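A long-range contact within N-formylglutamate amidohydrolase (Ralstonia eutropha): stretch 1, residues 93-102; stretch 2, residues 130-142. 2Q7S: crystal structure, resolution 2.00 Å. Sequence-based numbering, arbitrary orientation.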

ATOM      1  N   PRO A  93      -2.719 -18.532  14.302  1.00 20.74           N
ATOM      2  CA  PRO A  93      -2.317 -19.931  14.459  1.00 20.81           C
ATOM      3  C   PRO A  93      -3.255 -20.968  13.849  1.00 21.92           C
ATOM      4  O   PRO A  93      -2.802 -22.015  13.375  1.00 21.83           O
ATOM      5  CB  PRO A  93      -2.323 -20.113  15.976  1.00 22.63           C
ATOM      6  CG  PRO A  93      -2.088 -18.817  16.540  1.00 21.15           C
ATOM      7  CD  PRO A  93      -2.481 -17.774  15.545  1.00 19.86           C
ATOM      8  N   ALA A  94      -4.555 -20.685  13.879  1.00 20.75           N
ATOM      9  CA  ALA A  94      -5.544 -21.617  13.396  1.00 22.63           C
ATOM     10  C   ALA A  94      -5.577 -21.750  11.900  1.00 21.05           C
ATOM     11  O   ALA A  94      -6.206 -22.665  11.406  1.00 21.09           O
ATOM     12  CB  ALA A  94      -6.923 -21.246  13.909  1.00 25.15           C
ATOM     13  N   GLN A  95      -4.927 -20.853  11.161  1.00 22.60           N
ATOM     14  CA  GLN A  95      -4.863 -20.998   9.714  1.00 24.55           C
ATOM     15  C   GLN A  95      -3.739 -21.931   9.248  1.00 23.62           C
ATOM     16  O   GLN A  95      -3.709 -22.316   8.087  1.00 26.13           O
ATOM     17  CB  GLN A  95      -4.853 -19.622   9.000  1.00 23.92           C
ATOM     18  CG  GLN A  95      -3.602 -18.781   9.026  1.00 31.31           C
ATOM     19  CD  GLN A  95      -3.820 -17.382   8.397  1.00 30.71           C
ATOM     20  OE1 GLN A  95      -3.617 -16.333   9.048  1.00 27.46           O
ATOM     21  NE2 GLN A  95      -4.263 -17.371   7.141  1.00 34.30           N
ATOM     22  N   LEU A  96      -2.855 -22.318  10.168  1.00 21.74           N
ATOM     23  CA  LEU A  96      -1.685 -23.147   9.872  1.00 20.56           C
ATOM     24  C   LEU A  96      -1.866 -24.603  10.316  1.00 21.22           C
ATOM     25  O   LEU A  96      -2.483 -24.880  11.333  1.00 18.47           O
ATOM     26  CB  LEU A  96      -0.444 -22.571  10.570  1.00 19.33           C
ATOM     27  CG  LEU A  96      -0.088 -21.127  10.200  1.00 17.98           C
ATOM     28  CD1 LEU A  96       1.258 -20.699  10.828  1.00 20.71           C
ATOM     29  CD2 LEU A  96      -0.032 -21.019   8.732  1.00 15.66           C
ATOM     30  N   GLU A  97      -1.338 -25.517   9.511  1.00 23.75           N
ATOM     31  CA  GLU A  97      -1.234 -26.916   9.869  1.00 26.15           C
ATOM     32  C   GLU A  97       0.095 -26.961  10.576  1.00 28.88           C
ATOM     33  O   GLU A  97       1.139 -26.698   9.948  1.00 29.62           O
ATOM     34  CB  GLU A  97      -1.195 -27.801   8.629  1.00 25.99           C
ATOM     35  CG  GLU A  97      -1.247 -29.282   8.920  1.00 33.38           C
ATOM     36  CD  GLU A  97      -0.167 -30.077   8.214  1.00 40.06           C
ATOM     37  OE1 GLU A  97       0.865 -29.489   7.833  1.00 41.19           O
ATOM     38  OE2 GLU A  97      -0.334 -31.315   8.079  1.00 45.82           O
ATOM     39  N   GLY A  98       0.053 -27.251  11.879  1.00 29.01           N
ATOM     40  CA  GLY A  98       1.236 -27.168  12.725  1.00 28.31           C
ATOM     41  C   GLY A  98       1.454 -25.839  13.437  1.00 28.62           C
ATOM     42  O   GLY A  98       0.839 -24.816  13.099  1.00 27.03           O
ATOM     43  N   PRO A  99       2.393 -25.831  14.394  1.00 27.96           N
ATOM     44  CA  PRO A  99       2.683 -24.656  15.204  1.00 27.51           C
ATOM     45  C   PRO A  99       3.788 -23.768  14.580  1.00 23.49           C
ATOM     46  O   PRO A  99       4.766 -24.264  14.001  1.00 21.01           O
ATOM     47  CB  PRO A  99       3.166 -25.277  16.509  1.00 28.06           C
ATOM     48  CG  PRO A  99       3.982 -26.479  16.017  1.00 31.23           C
ATOM     49  CD  PRO A  99       3.308 -26.945  14.724  1.00 30.72           C
ATOM     50  N   TRP A 100       3.631 -22.458  14.714  1.00 20.00           N
ATOM     51  CA  TRP A 100       4.596 -21.510  14.175  1.00 16.11           C
ATOM     52  C   TRP A 100       5.776 -21.444  15.148  1.00 16.48           C
ATOM     53  O   TRP A 100       5.571 -21.561  16.354  1.00 16.01           O
ATOM     54  CB  TRP A 100       3.939 -20.155  14.050  1.00 14.06           C
ATOM     55  CG  TRP A 100       4.657 -19.176  13.221  1.00 12.40           C
ATOM     56  CD1 TRP A 100       5.238 -18.019  13.657  1.00  9.08           C
ATOM     57  CD2 TRP A 100       4.868 -19.221  11.805  1.00 12.06           C
ATOM     58  NE1 TRP A 100       5.758 -17.337  12.616  1.00  8.48           N
ATOM     59  CE2 TRP A 100       5.575 -18.051  11.463  1.00  6.94           C
ATOM     60  CE3 TRP A 100       4.520 -20.121  10.792  1.00 12.51           C
ATOM     61  CZ2 TRP A 100       5.952 -17.761  10.160  1.00 11.30           C
ATOM     62  CZ3 TRP A 100       4.861 -19.804   9.473  1.00  5.70           C
ATOM     63  CH2 TRP A 100       5.581 -18.671   9.173  1.00 11.77           C
ATOM     64  N   PRO A 101       7.015 -21.322  14.633  1.00 14.73           N
ATOM     65  CA  PRO A 101       8.174 -21.402  15.520  1.00 14.68           C
ATOM     66  C   PRO A 101       8.331 -20.292  16.574  1.00 16.37           C
ATOM     67  O   PRO A 101       9.063 -20.475  17.555  1.00 15.92           O
ATOM     68  CB  PRO A 101       9.356 -21.380  14.543  1.00 15.31           C
ATOM     69  CG  PRO A 101       8.853 -20.793  13.329  1.00 21.37           C
ATOM     70  CD  PRO A 101       7.431 -21.225  13.229  1.00 17.55           C
ATOM     71  N   THR A 102       7.689 -19.155  16.317  1.00 16.50           N
ATOM     72  CA  THR A 102       7.795 -17.932  17.109  1.00 15.43           C
ATOM     73  C   THR A 102       6.403 -17.410  17.455  1.00 14.41           C
ATOM     74  O   THR A 102       5.386 -17.881  16.891  1.00 10.76           O
ATOM     75  CB  THR A 102       8.567 -16.834  16.298  1.00 17.33           C
ATOM     76  OG1 THR A 102       8.029 -16.738  14.984  1.00 15.00           O
ATOM     77  CG2 THR A 102      10.081 -17.187  16.183  1.00 14.03           C
TER
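Stretch 2, residues 130-142: RKLTVAEVQRRIN

Stretch 2 pairs with stretch 1 through two parallel bridges and then turns into a helix. Lys 131 leads in, Leu 132 and Thr 133 are extended, and the helix runs from Val 134 through Asn 142 and beyond.

Stretch 1 opens with a 3-10 segment, Pro 93 to Gln 95. The carbonyl of Ala 94 receives a weak hydrogen bond from Lys 131, Lys 131 NZ to Ala 94 O 2.9 Å. Gln 95 contributes its backbone: Leu 132 N donates to Gln 95 O at 3.1 Å.

Leu 96 lies beside Leu 132 in parallel register, their CA atoms 4.9 Å apart. Both side chains point to the same face of the sheet. Leu 96 CD2 reaches Val 137 CG2 at 3.8 Å, so this leucine also packs on the first part of the helix. Leu 96 CA approaches Leu 132 O at 3.2 Å in a CA-H...O contact.

Glu 97 pairs with Thr 133, CA to CA 4.8 Å, with both side chains on the other face. Glu 97 N donates to Leu 132 O at 2.6 Å, a short and nearly straight hydrogen bond. Leu 132 is thus held through both its N and its O. Thr 133 also caps the helix, Thr 133 OG1 accepting from Glu 136 N at 2.9 Å.

Past the bridges, stretch 1 is loop. The backbone angles of Gly 98 call for glycine. Pro 99 O sits 3.4 Å from Val 134 CG2.

Trp 100 extends its ring along the helix. CE3 of Trp 100 meets Val 134 CG1 at 3.8 Å. Trp 100 CH2 lies 3.7 Å from Val 137 CG1, 3.6 Å from Gln 138 CG and 3.9 Å from Ile 141 CD1. Ile 141 meets the ring edge. Pro 101 CG approaches Gln 138 NE2 at 3.9 Å. Thr 102 does not touch stretch 2.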

ATOM      1  N   ARG A 130      -8.341 -26.345   3.199  1.00 28.84           N
ATOM      2  CA  ARG A 130      -7.328 -26.947   4.031  1.00 29.93           C
ATOM      3  C   ARG A 130      -6.554 -25.843   4.765  1.00 27.44           C
ATOM      4  O   ARG A 130      -6.642 -24.653   4.414  1.00 28.14           O
ATOM      5  CB  ARG A 130      -6.352 -27.728   3.150  1.00 29.52           C
ATOM      6  CG  ARG A 130      -5.517 -26.771   2.342  1.00 35.94           C
ATOM      7  CD  ARG A 130      -4.651 -27.383   1.277  1.00 37.33           C
ATOM      8  NE  ARG A 130      -4.072 -26.258   0.539  1.00 43.52           N
ATOM      9  CZ  ARG A 130      -3.016 -25.562   0.957  1.00 47.15           C
ATOM     10  NH1 ARG A 130      -2.398 -25.902   2.091  1.00 44.00           N
ATOM     11  NH2 ARG A 130      -2.561 -24.534   0.232  1.00 43.89           N
ATOM     12  N   LYS A 131      -5.789 -26.266   5.764  1.00 24.81           N
ATOM     13  CA  LYS A 131      -4.868 -25.397   6.485  1.00 24.39           C
ATOM     14  C   LYS A 131      -3.522 -25.375   5.784  1.00 23.28           C
ATOM     15  O   LYS A 131      -3.047 -26.400   5.305  1.00 22.71           O
ATOM     16  CB  LYS A 131      -4.706 -25.880   7.926  1.00 24.43           C
ATOM     17  CG  LYS A 131      -5.946 -25.651   8.759  1.00 26.99           C
ATOM     18  CD  LYS A 131      -5.806 -26.191  10.137  1.00 27.64           C
ATOM     19  CE  LYS A 131      -6.920 -25.658  11.054  1.00 34.61           C
ATOM     20  NZ  LYS A 131      -6.373 -25.420  12.438  1.00 39.81           N
ATOM     21  N   LEU A 132      -2.895 -24.203   5.733  1.00 20.89           N
ATOM     22  CA  LEU A 132      -1.604 -24.058   5.069  1.00 19.14           C
ATOM     23  C   LEU A 132      -0.530 -24.613   5.975  1.00 16.26           C
ATOM     24  O   LEU A 132      -0.659 -24.609   7.199  1.00 16.99           O
ATOM     25  CB  LEU A 132      -1.322 -22.597   4.673  1.00 20.20           C
ATOM     26  CG  LEU A 132      -2.506 -21.817   4.076  1.00 19.56           C
ATOM     27  CD1 LEU A 132      -2.012 -20.520   3.499  1.00 19.57           C
ATOM     28  CD2 LEU A 132      -3.233 -22.596   3.022  1.00 28.57           C
ATOM     29  N   THR A 133       0.508 -25.173   5.391  1.00 14.53           N
ATOM     30  CA  THR A 133       1.572 -25.719   6.223  1.00 15.23           C
ATOM     31  C   THR A 133       2.437 -24.554   6.716  1.00 15.79           C
ATOM     32  O   THR A 133       2.449 -23.460   6.110  1.00 17.85           O
ATOM     33  CB  THR A 133       2.426 -26.782   5.505  1.00 14.24           C
ATOM     34  OG1 THR A 133       3.158 -26.158   4.457  1.00 12.78           O
ATOM     35  CG2 THR A 133       1.549 -27.927   4.949  1.00 15.68           C
ATOM     36  N   VAL A 134       3.152 -24.774   7.812  1.00 15.12           N
ATOM     37  CA  VAL A 134       4.154 -23.800   8.264  1.00 14.38           C
ATOM     38  C   VAL A 134       5.168 -23.532   7.131  1.00 13.86           C
ATOM     39  O   VAL A 134       5.408 -22.381   6.745  1.00 13.02           O
ATOM     40  CB  VAL A 134       4.805 -24.254   9.570  1.00 16.21           C
ATOM     41  CG1 VAL A 134       6.095 -23.435   9.906  1.00 13.24           C
ATOM     42  CG2 VAL A 134       3.818 -24.123  10.689  1.00 13.84           C
ATOM     43  N   ALA A 135       5.698 -24.616   6.558  1.00 14.16           N
ATOM     44  CA  ALA A 135       6.681 -24.573   5.473  1.00 12.45           C
ATOM     45  C   ALA A 135       6.222 -23.738   4.297  1.00 12.25           C
ATOM     46  O   ALA A 135       6.989 -22.959   3.750  1.00 13.40           O
ATOM     47  CB  ALA A 135       7.062 -26.055   5.033  1.00 12.02           C
ATOM     48  N   GLU A 136       4.951 -23.881   3.908  1.00 14.67           N
ATOM     49  CA  GLU A 136       4.401 -23.198   2.769  1.00 14.31           C
ATOM     50  C   GLU A 136       4.346 -21.676   2.983  1.00 13.54           C
ATOM     51  O   GLU A 136       4.701 -20.873   2.101  1.00  9.34           O
ATOM     52  CB  GLU A 136       3.038 -23.831   2.440  1.00 15.28           C
ATOM     53  CG  GLU A 136       1.928 -22.933   2.108  1.00 23.64           C
ATOM     54  CD  GLU A 136       0.660 -23.705   1.727  1.00 24.61           C
ATOM     55  OE1 GLU A 136       0.423 -24.821   2.282  1.00 32.91           O
ATOM     56  OE2 GLU A 136      -0.082 -23.163   0.870  1.00 36.36           O
ATOM     57  N   VAL A 137       3.950 -21.271   4.181  1.00 11.54           N
ATOM     58  CA  VAL A 137       3.879 -19.895   4.503  1.00 11.28           C
ATOM     59  C   VAL A 137       5.305 -19.337   4.629  1.00 11.86           C
ATOM     60  O   VAL A 137       5.607 -18.271   4.122  1.00 12.33           O
ATOM     61  CB  VAL A 137       3.025 -19.716   5.795  1.00 11.99           C
ATOM     62  CG1 VAL A 137       3.135 -18.285   6.372  1.00  9.81           C
ATOM     63  CG2 VAL A 137       1.566 -20.086   5.458  1.00 11.47           C
ATOM     64  N   GLN A 138       6.210 -20.102   5.224  1.00 11.23           N
ATOM     65  CA  GLN A 138       7.575 -19.649   5.314  1.00 10.96           C
ATOM     66  C   GLN A 138       8.128 -19.352   3.918  1.00 12.54           C
ATOM     67  O   GLN A 138       8.799 -18.362   3.738  1.00 11.07           O
ATOM     68  CB  GLN A 138       8.426 -20.668   6.056  1.00  9.13           C
ATOM     69  CG  GLN A 138       8.209 -20.643   7.592  1.00 13.31           C
ATOM     70  CD  GLN A 138       8.883 -21.791   8.277  1.00 12.06           C
ATOM     71  OE1 GLN A 138       9.118 -22.822   7.654  1.00 12.69           O
ATOM     72  NE2 GLN A 138       9.215 -21.628   9.578  1.00  9.13           N
ATOM     73  N   ARG A 139       7.828 -20.199   2.927  1.00 13.34           N
ATOM     74  CA  ARG A 139       8.346 -20.024   1.576  1.00 14.35           C
ATOM     75  C   ARG A 139       7.772 -18.808   0.887  1.00 14.93           C
ATOM     76  O   ARG A 139       8.505 -18.040   0.219  1.00 16.56           O
ATOM     77  CB  ARG A 139       8.172 -21.315   0.766  1.00 13.12           C
ATOM     78  CG  ARG A 139       9.135 -22.394   1.225  1.00 18.32           C
ATOM     79  CD  ARG A 139       9.217 -23.540   0.232  1.00 21.02           C
ATOM     80  NE  ARG A 139       7.996 -24.329   0.227  1.00 21.01           N
ATOM     81  CZ  ARG A 139       7.781 -25.409   0.970  1.00 22.35           C
ATOM     82  NH1 ARG A 139       8.721 -25.859   1.794  1.00 22.11           N
ATOM     83  NH2 ARG A 139       6.616 -26.035   0.880  1.00 21.99           N
ATOM     84  N   ARG A 140       6.470 -18.562   1.085  1.00 16.54           N
ATOM     85  CA  ARG A 140       5.894 -17.273   0.656  1.00 15.17           C
ATOM     86  C   ARG A 140       6.685 -16.117   1.223  1.00 14.50           C
ATOM     87  O   ARG A 140       7.036 -15.167   0.489  1.00 15.80           O
ATOM     88  CB  ARG A 140       4.391 -17.086   1.050  1.00 12.25           C
ATOM     89  CG  ARG A 140       3.515 -18.129   0.419  1.00 16.50           C
ATOM     90  CD  ARG A 140       2.073 -17.837   0.592  1.00 15.15           C
ATOM     91  NE  ARG A 140       1.243 -18.978   0.183  1.00 19.91           N
ATOM     92  CZ  ARG A 140      -0.081 -18.926   0.122  1.00 17.51           C
ATOM     93  NH1 ARG A 140      -0.702 -17.800   0.443  1.00 15.13           N
ATOM     94  NH2 ARG A 140      -0.782 -19.996  -0.221  1.00 19.56           N
ATOM     95  N   ILE A 141       6.918 -16.161   2.523  1.00 14.46           N
ATOM     96  CA  ILE A 141       7.637 -15.073   3.186  1.00 15.35           C
ATOM     97  C   ILE A 141       9.016 -14.876   2.570  1.00 14.19           C
ATOM     98  O   ILE A 141       9.355 -13.766   2.242  1.00 11.47           O
ATOM     99  CB  ILE A 141       7.758 -15.262   4.718  1.00 16.26           C
ATOM    100  CG1 ILE A 141       6.391 -15.117   5.393  1.00 13.58           C
ATOM    101  CG2 ILE A 141       8.741 -14.203   5.307  1.00 13.07           C
ATOM    102  CD1 ILE A 141       6.287 -15.647   6.832  1.00 13.26           C
ATOM    103  N   ASN A 142       9.794 -15.958   2.377  1.00 14.66           N
ATOM    104  CA  ASN A 142      11.151 -15.836   1.846  1.00 15.86           C
ATOM    105  C   ASN A 142      11.229 -15.349   0.393  1.00 14.69           C
ATOM    106  O   ASN A 142      12.073 -14.529   0.057  1.00 14.55           O
ATOM    107  CB  ASN A 142      11.903 -17.177   1.982  1.00 12.87           C
ATOM    108  CG  ASN A 142      12.117 -17.566   3.403  1.00 21.87           C
ATOM    109  OD1 ASN A 142      12.101 -16.701   4.279  1.00 18.31           O
ATOM    110  ND2 ASN A 142      12.314 -18.862   3.657  1.00 16.27           N
TER